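PDB 2I7G: monooxygenase from Agrobacterium tumefaciens, which probably catalyses a flavin-dependent monooxygenation, as do other members of the bacterial luciferase-like family, although its substrate is not established. Local coordinates for residues B[249-254]-B[326-331]; B[216-221]-B[253-258]; B[275-280]-B[336-341]; B[24-29]-B[332-337]; B[154-159]-B[170-175]. All coordinates share one frame; numbering follows the deposited sequence.

How the interactions relate
Interactions 1, 2 and 4 lie in the core and join neighbouring strands of one parallel barrel sheet: 217-220 pairs with 252-260, 252-260 with 329-333, and 329-333 with 23-28. Interactions 1 and 2 share Ser253 and Ile254, and Phe330 O bonds to Gly25 N, linking interactions 1 and 4. Their common chemistry is backbone pairing, supplemented by an aspartate and a water where interaction 1 begins, and by bridging waters where the strands of interactions 2 and 4 part. Interaction 3, partly buried, follows interaction 4 on the same loop and relies on one backbone bond and apolar packing. Interaction 5, its centre about 24 Å from the centre of the chain, is a surface contact made by carboxylates.

Interaction 1 of 5, residues B[249-254]-B[326-331]; sequences KLRTSI and KNDRFL
Backbone hydrogen bonds join Ile254 to its neighbours across the sheet: its N donates to Arg329 O at 3.1 Å, and its O receives Leu331 N at 2.9 Å in a nearly straight bond (172° at the hydrogen). Two residues earlier, Thr252 O takes Asp328 N at 2.9 Å and, more weakly, Arg329 N, so two successive amides close on one carbonyl where the strands begin. Arg329 O is also gripped twice, by Ile254 N and by Asn327 ND2 (2.9 Å), which arrive from opposite faces of its carbonyl plane.

The pairs Ser253-Arg329 and Ile254-Phe330 are in parallel register, as expected for adjacent strands of the TIM barrel found in luciferase-like monooxygenases; helix 311-325 leads into the second strand.

Among the polar side chains, Asp328 reaches back to the edge of the first strand, where its OD2 accepts Thr252 N at 2.9 Å through the anti lone pair. A water lies within 2.6 Å of the same OD2 and 2.9 Å of Thr252 OG1. The guanidinium of Arg329 turns away to salt bridges with Glu23 and Glu128, leaving its CG against Ser253 OG.

On the face of the sheet that carries Ile254 and Phe330 the packing is apolar. Ile254 holds CG1 between its backbone N and carbonyl carbon (chi1 67°), which sets this branch 3.7 Å from Phe330 CD1, while Ile254 CD1 meets the ring at its edge, in plane. Phe307 and Ile318 also pack on Phe330, and Ala321 and Phe325 of helix 311-325 on Ile254.

Interaction 2 of 5, residues B[216-221]-B[253-258]; sequences PVALAI and SINVHG
Ser253 opens the pairing with strand 217-220. Its N donates to Val217 O at 2.9 Å, and its O receives Leu219 N at the same distance, in a bond that is nearly straight at the hydrogen (172°). Ser253 CB faces the methyl of Ala218 on one side of the sheet. Ile254 sends its side chain to the other side, where its CB lies 4.0 Å from Ile221 CG1; Phe233 of helix 230-242 packs on Ile254 and on Leu219 there.

Asn255 continues the alternation: its N donates to Leu219 O at 2.9 Å and its O accepts Ile221 N at 3.0 Å, while its side chain rests on Ala218 CB. At Val256 the contact is apolar. Ile221 CG1, turned away from its own carbonyl carbon (chi1 -53°), lies alongside Val256 CG1, 3.8 Å away, the two side chains pointing the same way. By His257 the strands have parted enough for a water to bridge them, donating to Ile221 O and accepting His257 N at 2.9 Å. His257 ND1 is bonded to Arg286. With helix 230-242 between its strands, this is a parallel beta-alpha-beta unit of the TIM barrel.

Interaction 3 of 5, residues B[275-280]-B[336-341]; sequences QAEVMN and IGLMPH
Ala276 O accepts Leu338 N in a short hydrogen bond of 2.6 Å, with the donor tilted 21° from the carbonyl plane. It is the one hydrogen bond between these segments, which lie beyond the strands of the TIM barrel: residues 336-341 run from strand 329-333 to the start of the final helix, while residues 275-280 lead into helix 279-286. A type II' beta turn from Ile336 to Met339 presents the Leu338 amide, closed by Met339 N bonding to Ile336 O. Gly337, with positive phi, turns the side that would carry a beta carbon against Ala276 O, where there is no room for one.

Leu338 and Glu277 lie side by side, pointing the same way, with Leu338 CD1 3.8 Å from Glu277 CD on the more exposed flank. The buried flank is apolar. Val278 sets its two methyls on different partners: CG1, anti to the backbone N (chi1 172°), meets Ile336 CG2 at 4.0 Å, the side chains crossing at about a right angle. Phe271 of helix 264-272 packs on both Val278 and Ile336. Selenomethionine Met339 folds back through bends at chi2 and chi3, bringing its selenium 3.7 Å from Ala276 CB while its CG touches Val278 CG2 at 3.6 Å.

Interaction 4 of 5, residues B[24-29]-B[332-337]; sequences LGLYTF and LQMAIG
Gln333 lays its CB over one face of the Tyr27 ring in a CH-pi contact, 3.7 Å from the centroid. This pair, with Leu332, dominates the junction of strand 23-28, the first of the TIM barrel, with strand 329-333, the last, so the contact closes the parallel barrel. Leu332 supplies the backbone pairing: its N donates to Gly25 O at 2.9 Å and its O takes Tyr27 N at 3.0 Å. Its side chain shares a face of the sheet with Leu26, which packs near selenomethionine Met334, a residue modelled in two conformers.

With chi1 at 71° the Tyr27 ring swings back over its own backbone, across Gln333. Beyond Tyr27 the extended glutamine carries its terminal amide over one face of the Phe29 ring, the planes 73° apart.

Past Gln333 the strands diverge, and a water spans them by donating to Tyr27 O and accepting Met334 N. A second water links Phe29 N to Ala335 O, and that carbonyl also receives Thr28 OG1 at 2.9 Å, in its plane and on a lone pair.

Interaction 5 of 5, residues B[154-159]-B[170-175]; sequences FAEKLD and VTWSGT
Helix 150-166 is followed directly by strand 169-172 at the protein surface, away from the barrel strands, and two acidic side chains one helical turn apart join the helix to the strand and the residues after it. Asp159 OD2 accepts the indole NE1 of Trp172 at 2.9 Å. The carboxylate meets the ring at its edge: OD2 lies close to the indole plane, and the donor approaches from the anti side of that oxygen, 21° out of the carboxylate plane. Trp172 carries CG anti to its backbone N (chi1 -179°), which extends the indole from the strand toward the helix. Farther along the same ring, CZ2 comes to 3.6 Å from Glu156 O, and Glu156 CB also lies at the ring edge.

Glu156 reaches past the indole to the residues that follow the strand. Its OE2 accepts the hydroxyl OG1 of Thr175 at 2.7 Å on the syn side, while Thr175 N makes weak bonds to both oxygens, 2.9 Å to OE1 and 3.0 Å to OE2. The hydroxyl can meet the carboxylate because a chi1 of 71° turns OG1 to the same side as the amide. Lys176 N also bonds to OE1, so successive amides and one hydroxyl share this single carboxylate, an arrangement that would be expected to favour its ionised form.

Leu160 of helix 150-166 packs on Trp172 and Val152 on Thr175, so the same helix backs both contacting residues, while strand 169-172 lies between the short antiparallel strands 180-181 and 183-184.

Interaction 1 of 5, residues B[249-254]-B[326-331]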
# COMPACT_ATOMS: atom_id res chain seq x y z
N LYS B 249 25.93 14.73 0.44
CA LYS B 249 24.87 13.90 1.01
C LYS B 249 23.75 14.81 1.53
O LYS B 249 22.57 14.45 1.50
CB LYS B 249 25.40 13.07 2.18
CG LYS B 249 26.13 11.80 1.81
CD LYS B 249 26.65 11.12 3.06
CE LYS B 249 26.48 9.62 2.97
NZ LYS B 249 27.01 8.94 4.18
N LEU B 250 24.15 15.97 2.03
CA LEU B 250 23.29 16.77 2.88
C LEU B 250 22.27 17.51 2.02
O LEU B 250 22.61 18.11 0.98
CB LEU B 250 24.11 17.70 3.76
CG LEU B 250 25.29 17.05 4.51
CD1 LEU B 250 26.06 18.11 5.29
CD2 LEU B 250 24.82 15.90 5.40
N ARG B 251 21.02 17.43 2.43
CA ARG B 251 19.91 18.14 1.78
C ARG B 251 19.04 18.67 2.89
O ARG B 251 18.90 18.03 3.94
CB ARG B 251 19.07 17.22 0.87
CG ARG B 251 19.82 16.45 -0.24
CD ARG B 251 20.01 17.30 -1.49
NE ARG B 251 20.74 16.59 -2.53
CZ ARG B 251 22.06 16.63 -2.68
NH1 ARG B 251 22.62 15.94 -3.67
NH2 ARG B 251 22.81 17.35 -1.87
N THR B 252 18.45 19.85 2.68
CA THR B 252 17.55 20.41 3.67
C THR B 252 16.24 20.82 3.01
O THR B 252 16.20 21.29 1.86
CB THR B 252 18.19 21.61 4.41
OG1 THR B 252 18.56 22.60 3.46
CG2 THR B 252 19.47 21.16 5.22
N SER B 253 15.17 20.70 3.77
CA SER B 253 13.86 21.15 3.33
C SER B 253 13.25 21.96 4.48
O SER B 253 13.54 21.72 5.68
CB SER B 253 12.96 19.92 3.04
OG SER B 253 11.71 20.36 2.56
N ILE B 254 12.37 22.89 4.12
CA ILE B 254 11.47 23.44 5.14
C ILE B 254 10.03 23.04 4.79
O ILE B 254 9.63 23.05 3.61
CB ILE B 254 11.64 24.96 5.37
CG1 ILE B 254 11.20 25.77 4.13
CG2 ILE B 254 13.12 25.29 5.85
CD1 ILE B 254 11.31 27.32 4.31
N LYS B 326 19.12 28.49 2.97
CA LYS B 326 19.74 27.82 1.82
C LYS B 326 19.16 26.42 1.63
O LYS B 326 19.87 25.46 1.33
CB LYS B 326 21.28 27.77 1.93
CG LYS B 326 21.97 29.13 2.19
CD LYS B 326 21.65 30.15 1.07
CE LYS B 326 22.42 31.46 1.26
NZ LYS B 326 23.82 31.15 1.71
N ASN B 327 17.87 26.30 1.85
CA ASN B 327 17.21 25.01 1.71
C ASN B 327 17.14 24.55 0.25
O ASN B 327 16.92 25.38 -0.65
CB ASN B 327 15.80 25.07 2.31
CG ASN B 327 14.93 26.23 1.73
OD1 ASN B 327 15.31 27.41 1.78
ND2 ASN B 327 13.77 25.89 1.18
N ASP B 328 17.24 23.24 0.06
CA ASP B 328 17.10 22.56 -1.27
C ASP B 328 15.66 22.30 -1.69
O ASP B 328 15.37 22.08 -2.87
CB ASP B 328 17.80 21.22 -1.19
CG ASP B 328 19.26 21.38 -0.86
OD1 ASP B 328 20.01 21.91 -1.71
OD2 ASP B 328 19.63 21.03 0.27
N ARG B 329 14.78 22.28 -0.71
CA ARG B 329 13.43 21.86 -0.95
C ARG B 329 12.48 22.70 -0.06
O ARG B 329 12.87 23.10 1.04
CB ARG B 329 13.31 20.34 -0.68
CG ARG B 329 11.87 19.80 -0.75
CD ARG B 329 11.84 18.27 -0.48
NE ARG B 329 12.37 17.50 -1.60
CZ ARG B 329 12.31 16.15 -1.68
NH1 ARG B 329 11.77 15.43 -0.71
NH2 ARG B 329 12.78 15.54 -2.74
N PHE B 330 11.29 22.98 -0.58
CA PHE B 330 10.25 23.76 0.11
C PHE B 330 8.95 22.99 -0.05
O PHE B 330 8.52 22.77 -1.19
CB PHE B 330 10.12 25.17 -0.50
CG PHE B 330 8.97 25.97 0.03
CD1 PHE B 330 9.12 26.72 1.20
CD2 PHE B 330 7.73 25.97 -0.63
CE1 PHE B 330 8.06 27.45 1.74
CE2 PHE B 330 6.66 26.75 -0.13
CZ PHE B 330 6.82 27.47 1.07
N LEU B 331 8.31 22.60 1.06
CA LEU B 331 7.06 21.86 1.02
C LEU B 331 5.94 22.63 1.73
O LEU B 331 6.09 23.04 2.88
CB LEU B 331 7.20 20.49 1.71
CG LEU B 331 8.09 19.41 1.08
CD1 LEU B 331 7.77 18.07 1.83
CD2 LEU B 331 7.86 19.29 -0.46
O HOH W 1 21.09 22.27 2.02

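Interaction 2 of 5, residues B[216-221]-B[253-258]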
# COMPACT_ATOMS: atom_id res chain seq x y z
N PRO B 216 19.39 13.63 4.65
CA PRO B 216 18.68 14.89 4.41
C PRO B 216 17.64 15.11 5.52
O PRO B 216 17.12 14.14 6.09
CB PRO B 216 17.92 14.66 3.08
CG PRO B 216 18.41 13.36 2.53
CD PRO B 216 19.20 12.64 3.57
N VAL B 217 17.38 16.37 5.83
CA VAL B 217 16.49 16.73 6.93
C VAL B 217 15.39 17.66 6.45
O VAL B 217 15.62 18.55 5.59
CB VAL B 217 17.22 17.35 8.15
CG1 VAL B 217 18.11 16.30 8.81
CG2 VAL B 217 18.07 18.59 7.74
N ALA B 218 14.20 17.47 7.00
CA ALA B 218 13.06 18.37 6.67
C ALA B 218 12.59 18.98 7.98
O ALA B 218 12.13 18.25 8.87
CB ALA B 218 11.92 17.56 6.01
N LEU B 219 12.71 20.29 8.10
CA LEU B 219 12.35 21.02 9.30
C LEU B 219 10.92 21.59 9.24
O LEU B 219 10.59 22.38 8.34
CB LEU B 219 13.32 22.18 9.44
CG LEU B 219 13.16 23.04 10.68
CD1 LEU B 219 13.25 22.23 12.02
CD2 LEU B 219 14.29 24.08 10.60
N ALA B 220 10.09 21.23 10.21
CA ALA B 220 8.75 21.86 10.34
C ALA B 220 8.87 23.27 10.96
O ALA B 220 9.46 23.44 12.04
CB ALA B 220 7.83 20.96 11.17
N ILE B 221 8.36 24.28 10.25
CA ILE B 221 8.42 25.68 10.73
C ILE B 221 7.08 26.00 11.38
O ILE B 221 6.09 26.28 10.70
CB ILE B 221 8.70 26.70 9.60
CG1 ILE B 221 9.95 26.33 8.77
CG2 ILE B 221 8.77 28.18 10.16
CD1 ILE B 221 11.21 26.15 9.58
N SER B 253 15.17 20.70 3.77
CA SER B 253 13.86 21.15 3.33
C SER B 253 13.25 21.96 4.48
O SER B 253 13.54 21.72 5.68
CB SER B 253 12.96 19.92 3.04
OG SER B 253 11.71 20.36 2.56
N ILE B 254 12.37 22.89 4.12
CA ILE B 254 11.47 23.44 5.14
C ILE B 254 10.03 23.04 4.79
O ILE B 254 9.63 23.05 3.61
CB ILE B 254 11.64 24.96 5.37
CG1 ILE B 254 11.20 25.77 4.13
CG2 ILE B 254 13.12 25.29 5.85
CD1 ILE B 254 11.31 27.32 4.31
N ASN B 255 9.28 22.67 5.82
CA ASN B 255 7.91 22.19 5.67
C ASN B 255 7.03 23.22 6.40
O ASN B 255 7.16 23.38 7.60
CB ASN B 255 7.74 20.85 6.37
CG ASN B 255 8.51 19.72 5.71
OD1 ASN B 255 9.23 19.90 4.74
ND2 ASN B 255 8.35 18.52 6.28
N VAL B 256 6.17 23.91 5.66
CA VAL B 256 5.44 25.04 6.22
C VAL B 256 3.94 24.93 5.88
O VAL B 256 3.54 24.24 4.91
CB VAL B 256 5.99 26.39 5.65
CG1 VAL B 256 7.48 26.47 5.86
CG2 VAL B 256 5.65 26.58 4.15
N HIS B 257 3.14 25.66 6.65
CA HIS B 257 1.73 25.79 6.35
C HIS B 257 1.50 27.06 5.58
O HIS B 257 2.23 28.03 5.73
CB HIS B 257 0.91 25.79 7.64
CG HIS B 257 1.01 24.51 8.39
ND1 HIS B 257 1.66 24.40 9.61
CD2 HIS B 257 0.61 23.25 8.07
CE1 HIS B 257 1.62 23.14 10.02
NE2 HIS B 257 0.98 22.43 9.12
N GLY B 258 0.45 27.06 4.76
CA GLY B 258 0.11 28.28 4.03
C GLY B 258 -0.95 28.06 2.98
O GLY B 258 -1.64 27.03 2.96
O HOH W 2 4.20 27.10 8.88

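Interaction 3 of 5, residues B[275-280]-B[336-341]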
# COMPACT_ATOMS: atom_id res chain seq x y z
N GLN B 275 -15.76 28.10 8.64
CA GLN B 275 -16.23 26.85 8.04
C GLN B 275 -15.12 25.85 7.65
O GLN B 275 -15.35 24.62 7.64
CB GLN B 275 -17.12 27.12 6.83
CG GLN B 275 -18.59 27.24 7.17
CD GLN B 275 -19.49 26.59 6.12
OE1 GLN B 275 -19.04 25.75 5.32
NE2 GLN B 275 -20.77 26.97 6.11
N ALA B 276 -13.94 26.36 7.31
CA ALA B 276 -12.80 25.49 6.90
C ALA B 276 -12.12 24.81 8.10
O ALA B 276 -11.45 23.80 7.95
CB ALA B 276 -11.76 26.26 6.06
N GLU B 277 -12.31 25.39 9.29
CA GLU B 277 -11.71 24.86 10.54
C GLU B 277 -10.17 24.70 10.49
O GLU B 277 -9.59 23.86 11.19
CB GLU B 277 -12.38 23.54 10.96
CG GLU B 277 -13.92 23.64 11.06
CD GLU B 277 -14.56 22.35 11.54
OE1 GLU B 277 -13.81 21.36 11.81
OE2 GLU B 277 -15.82 22.31 11.66
N VAL B 278 -9.52 25.50 9.66
CA VAL B 278 -8.07 25.46 9.59
C VAL B 278 -7.43 25.93 10.92
O VAL B 278 -6.49 25.30 11.42
CB VAL B 278 -7.54 26.29 8.39
CG1 VAL B 278 -6.00 26.41 8.43
CG2 VAL B 278 -8.01 25.65 7.08
N MSE B 279 -7.96 27.02 11.50
CA MSE B 279 -7.31 27.63 12.68
C MSE B 279 -7.33 26.74 13.94
O MSE B 279 -6.45 26.89 14.83
CB MSE B 279 -7.86 29.05 12.95
CG MSE B 279 -7.65 30.03 11.77
SE MSE B 279 -5.74 30.21 11.28
CE MSE B 279 -5.92 30.03 9.38
N ASN B 280 -8.30 25.82 14.02
CA ASN B 280 -8.39 24.83 15.10
C ASN B 280 -7.13 23.97 15.24
O ASN B 280 -6.81 23.49 16.34
CB ASN B 280 -9.61 23.93 14.92
CG ASN B 280 -10.94 24.66 15.15
OD1 ASN B 280 -11.99 24.23 14.69
ND2 ASN B 280 -10.88 25.77 15.88
N ILE B 336 -5.86 21.66 4.53
CA ILE B 336 -5.97 21.47 6.00
C ILE B 336 -7.44 21.54 6.38
O ILE B 336 -8.21 22.25 5.73
CB ILE B 336 -5.17 22.58 6.73
CG1 ILE B 336 -3.68 22.48 6.38
CG2 ILE B 336 -5.30 22.50 8.26
CD1 ILE B 336 -2.92 23.71 6.78
N GLY B 337 -7.84 20.78 7.40
CA GLY B 337 -9.22 20.81 7.88
C GLY B 337 -10.23 20.63 6.74
O GLY B 337 -10.10 19.72 5.91
N LEU B 338 -11.23 21.49 6.71
CA LEU B 338 -12.30 21.35 5.74
C LEU B 338 -12.17 22.39 4.62
O LEU B 338 -13.19 22.84 4.07
CB LEU B 338 -13.68 21.47 6.43
CG LEU B 338 -13.93 20.57 7.68
CD1 LEU B 338 -15.37 20.66 8.18
CD2 LEU B 338 -13.48 19.13 7.39
N MSE B 339 -10.94 22.77 4.29
CA MSE B 339 -10.73 23.69 3.13
C MSE B 339 -11.48 23.11 1.94
O MSE B 339 -11.32 21.92 1.62
CB MSE B 339 -9.26 23.80 2.72
CG MSE B 339 -8.36 24.67 3.59
SE MSE B 339 -9.02 26.53 3.53
CE MSE B 339 -8.48 26.95 1.69
N PRO B 340 -12.28 23.94 1.26
CA PRO B 340 -13.03 23.45 0.10
C PRO B 340 -12.06 22.97 -1.02
O PRO B 340 -11.02 23.61 -1.31
CB PRO B 340 -13.80 24.68 -0.36
CG PRO B 340 -13.84 25.58 0.81
CD PRO B 340 -12.56 25.37 1.54
N HIS B 341 -12.43 21.86 -1.64
CA HIS B 341 -11.62 21.26 -2.72
C HIS B 341 -11.30 22.24 -3.88
O HIS B 341 -10.17 22.31 -4.35
CB HIS B 341 -12.34 20.02 -3.26
CG HIS B 341 -11.55 19.29 -4.30
ND1 HIS B 341 -10.26 18.86 -4.08
CD2 HIS B 341 -11.85 18.97 -5.58
CE1 HIS B 341 -9.81 18.24 -5.17
NE2 HIS B 341 -10.76 18.30 -6.09

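Interaction 4 of 5, residues B[24-29]-B[332-337]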
# COMPACT_ATOMS: atom_id res chain seq x y z
N LEU B 24 10.08 22.43 -5.34
CA LEU B 24 8.88 22.97 -4.67
C LEU B 24 7.76 21.95 -4.69
O LEU B 24 7.40 21.44 -5.75
CB LEU B 24 8.37 24.25 -5.33
CG LEU B 24 9.27 25.49 -5.48
CD1 LEU B 24 9.83 25.98 -4.17
CD2 LEU B 24 10.35 25.35 -6.57
N GLY B 25 7.19 21.70 -3.52
CA GLY B 25 6.18 20.69 -3.40
C GLY B 25 5.06 21.00 -2.43
O GLY B 25 5.00 22.10 -1.82
N LEU B 26 4.23 19.99 -2.26
CA LEU B 26 3.03 20.06 -1.40
C LEU B 26 3.06 18.87 -0.46
O LEU B 26 3.64 17.83 -0.81
CB LEU B 26 1.74 19.92 -2.22
CG LEU B 26 1.36 21.14 -3.07
CD1 LEU B 26 0.41 20.78 -4.24
CD2 LEU B 26 0.79 22.22 -2.16
N TYR B 27 2.45 19.03 0.70
CA TYR B 27 2.12 17.84 1.54
C TYR B 27 0.78 18.01 2.21
O TYR B 27 0.33 19.15 2.40
CB TYR B 27 3.24 17.46 2.51
CG TYR B 27 3.47 18.40 3.68
CD1 TYR B 27 3.22 17.97 5.00
CD2 TYR B 27 3.96 19.70 3.49
CE1 TYR B 27 3.46 18.81 6.08
CE2 TYR B 27 4.18 20.56 4.57
CZ TYR B 27 3.92 20.10 5.86
OH TYR B 27 4.15 20.94 6.93
N THR B 28 0.13 16.91 2.61
CA THR B 28 -1.16 17.01 3.30
C THR B 28 -1.31 15.76 4.16
O THR B 28 -0.63 14.73 3.91
CB THR B 28 -2.35 17.19 2.30
OG1 THR B 28 -3.61 17.29 3.00
CG2 THR B 28 -2.44 16.01 1.33
N PHE B 29 -2.24 15.86 5.12
CA PHE B 29 -2.63 14.77 5.97
C PHE B 29 -3.96 14.17 5.54
O PHE B 29 -4.39 13.13 6.12
CB PHE B 29 -2.72 15.24 7.44
CG PHE B 29 -1.42 15.78 8.01
CD1 PHE B 29 -0.20 15.45 7.42
CD2 PHE B 29 -1.44 16.60 9.14
CE1 PHE B 29 1.02 15.92 7.96
CE2 PHE B 29 -0.26 17.09 9.68
CZ PHE B 29 0.99 16.77 9.09
N LEU B 332 4.83 22.80 1.03
CA LEU B 332 3.74 23.65 1.53
C LEU B 332 2.52 22.79 1.85
O LEU B 332 2.09 22.00 0.97
CB LEU B 332 3.41 24.65 0.40
CG LEU B 332 2.29 25.63 0.73
CD1 LEU B 332 2.63 26.51 1.96
CD2 LEU B 332 1.89 26.51 -0.56
N GLN B 333 1.93 22.96 3.03
CA GLN B 333 0.69 22.25 3.40
C GLN B 333 -0.45 23.27 3.38
O GLN B 333 -0.51 24.16 4.25
CB GLN B 333 0.82 21.56 4.76
CG GLN B 333 -0.49 20.90 5.21
CD GLN B 333 -0.35 20.09 6.50
OE1 GLN B 333 0.53 19.24 6.64
NE2 GLN B 333 -1.25 20.30 7.39
N MSE B 334 -1.31 23.17 2.37
CA MSE B 334 -2.49 24.05 2.21
C MSE B 334 -3.77 23.30 2.58
O MSE B 334 -4.67 23.84 3.25
CB MSE B 334 -2.62 24.51 0.74
CG MSE B 334 -1.38 25.16 0.15
SE MSE B 334 -1.69 25.91 -1.66
CE MSE B 334 -2.08 24.28 -2.60
N ALA B 335 -3.87 22.05 2.12
CA ALA B 335 -5.13 21.29 2.25
C ALA B 335 -5.21 20.83 3.72
O ALA B 335 -4.63 19.78 4.10
CB ALA B 335 -5.14 20.10 1.29
N ILE B 336 -5.86 21.66 4.53
CA ILE B 336 -5.97 21.47 6.00
C ILE B 336 -7.44 21.54 6.38
O ILE B 336 -8.21 22.25 5.73
CB ILE B 336 -5.17 22.58 6.73
CG1 ILE B 336 -3.68 22.48 6.38
CG2 ILE B 336 -5.30 22.50 8.26
CD1 ILE B 336 -2.92 23.71 6.78
N GLY B 337 -7.84 20.78 7.40
CA GLY B 337 -9.22 20.81 7.88
C GLY B 337 -10.23 20.63 6.74
O GLY B 337 -10.10 19.72 5.91
O HOH W 3 -1.45 20.70 0.77
O HOH W 4 -3.32 18.36 5.99

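Interaction 5 of 5, residues B[154-159]-B[170-175]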
# COMPACT_ATOMS: atom_id res chain seq x y z
N PHE B 154 13.08 4.49 17.27
CA PHE B 154 13.41 5.25 16.07
C PHE B 154 14.81 4.95 15.61
O PHE B 154 15.02 4.70 14.43
CB PHE B 154 13.22 6.75 16.28
CG PHE B 154 13.30 7.54 15.01
CD1 PHE B 154 12.26 7.49 14.05
CD2 PHE B 154 14.42 8.30 14.74
CE1 PHE B 154 12.33 8.27 12.86
CE2 PHE B 154 14.51 9.07 13.54
CZ PHE B 154 13.48 9.05 12.62
N ALA B 155 15.75 4.92 16.55
CA ALA B 155 17.15 4.67 16.21
C ALA B 155 17.33 3.30 15.55
O ALA B 155 17.96 3.19 14.49
CB ALA B 155 18.01 4.76 17.45
N GLU B 156 16.76 2.27 16.16
CA GLU B 156 16.98 0.90 15.66
C GLU B 156 16.26 0.73 14.33
O GLU B 156 16.78 0.16 13.39
CB GLU B 156 16.46 -0.13 16.66
CG GLU B 156 17.36 -0.26 17.88
CD GLU B 156 17.08 -1.51 18.70
OE1 GLU B 156 16.24 -2.33 18.27
OE2 GLU B 156 17.69 -1.65 19.79
N LYS B 157 15.04 1.26 14.24
CA LYS B 157 14.25 1.02 13.02
C LYS B 157 14.77 1.81 11.83
O LYS B 157 14.75 1.35 10.68
CB LYS B 157 12.76 1.26 13.27
CG LYS B 157 12.17 0.14 14.12
CD LYS B 157 10.70 0.46 14.54
CE LYS B 157 10.07 -0.77 15.17
NZ LYS B 157 8.62 -0.59 15.43
N LEU B 158 15.29 3.00 12.12
CA LEU B 158 15.96 3.78 11.09
C LEU B 158 17.20 3.01 10.69
O LEU B 158 17.47 2.91 9.47
CB LEU B 158 16.30 5.20 11.60
CG LEU B 158 17.07 6.08 10.62
CD1 LEU B 158 16.32 6.22 9.28
CD2 LEU B 158 17.29 7.46 11.20
N ASP B 159 18.00 2.49 11.68
CA ASP B 159 19.20 1.71 11.35
C ASP B 159 18.82 0.51 10.45
O ASP B 159 19.43 0.27 9.39
CB ASP B 159 19.88 1.20 12.62
CG ASP B 159 21.19 0.52 12.34
OD1 ASP B 159 22.14 1.21 11.91
OD2 ASP B 159 21.29 -0.70 12.61
N VAL B 170 20.20 -9.01 4.06
CA VAL B 170 20.70 -8.38 5.30
C VAL B 170 20.74 -9.30 6.50
O VAL B 170 19.97 -10.26 6.61
CB VAL B 170 19.89 -7.11 5.70
CG1 VAL B 170 19.98 -6.04 4.62
CG2 VAL B 170 18.45 -7.48 5.99
N THR B 171 21.69 -9.00 7.40
CA THR B 171 21.77 -9.58 8.72
C THR B 171 21.76 -8.39 9.68
O THR B 171 22.60 -7.50 9.58
CB THR B 171 23.06 -10.44 8.89
OG1 THR B 171 22.93 -11.62 8.08
CG2 THR B 171 23.26 -10.85 10.36
N TRP B 172 20.78 -8.37 10.57
CA TRP B 172 20.54 -7.22 11.43
C TRP B 172 19.98 -7.76 12.73
O TRP B 172 19.22 -8.72 12.73
CB TRP B 172 19.55 -6.22 10.80
CG TRP B 172 19.30 -5.00 11.67
CD1 TRP B 172 19.96 -3.79 11.60
CD2 TRP B 172 18.37 -4.89 12.77
NE1 TRP B 172 19.48 -2.94 12.56
CE2 TRP B 172 18.51 -3.58 13.31
CE3 TRP B 172 17.43 -5.76 13.35
CZ2 TRP B 172 17.75 -3.12 14.41
CZ3 TRP B 172 16.67 -5.30 14.44
CH2 TRP B 172 16.84 -3.99 14.96
N SER B 173 20.38 -7.18 13.85
CA SER B 173 19.76 -7.48 15.14
C SER B 173 19.74 -6.24 16.05
O SER B 173 20.50 -5.30 15.84
CB SER B 173 20.45 -8.68 15.83
OG SER B 173 21.78 -8.35 16.17
N GLY B 174 18.82 -6.22 17.00
CA GLY B 174 18.68 -5.08 17.91
C GLY B 174 17.94 -5.52 19.15
O GLY B 174 17.95 -6.72 19.50
N THR B 175 17.29 -4.58 19.82
CA THR B 175 16.59 -4.88 21.07
C THR B 175 15.07 -4.70 20.96
O THR B 175 14.33 -5.22 21.80
CB THR B 175 17.11 -4.00 22.24
OG1 THR B 175 16.69 -2.65 22.05
CG2 THR B 175 18.64 -4.02 22.33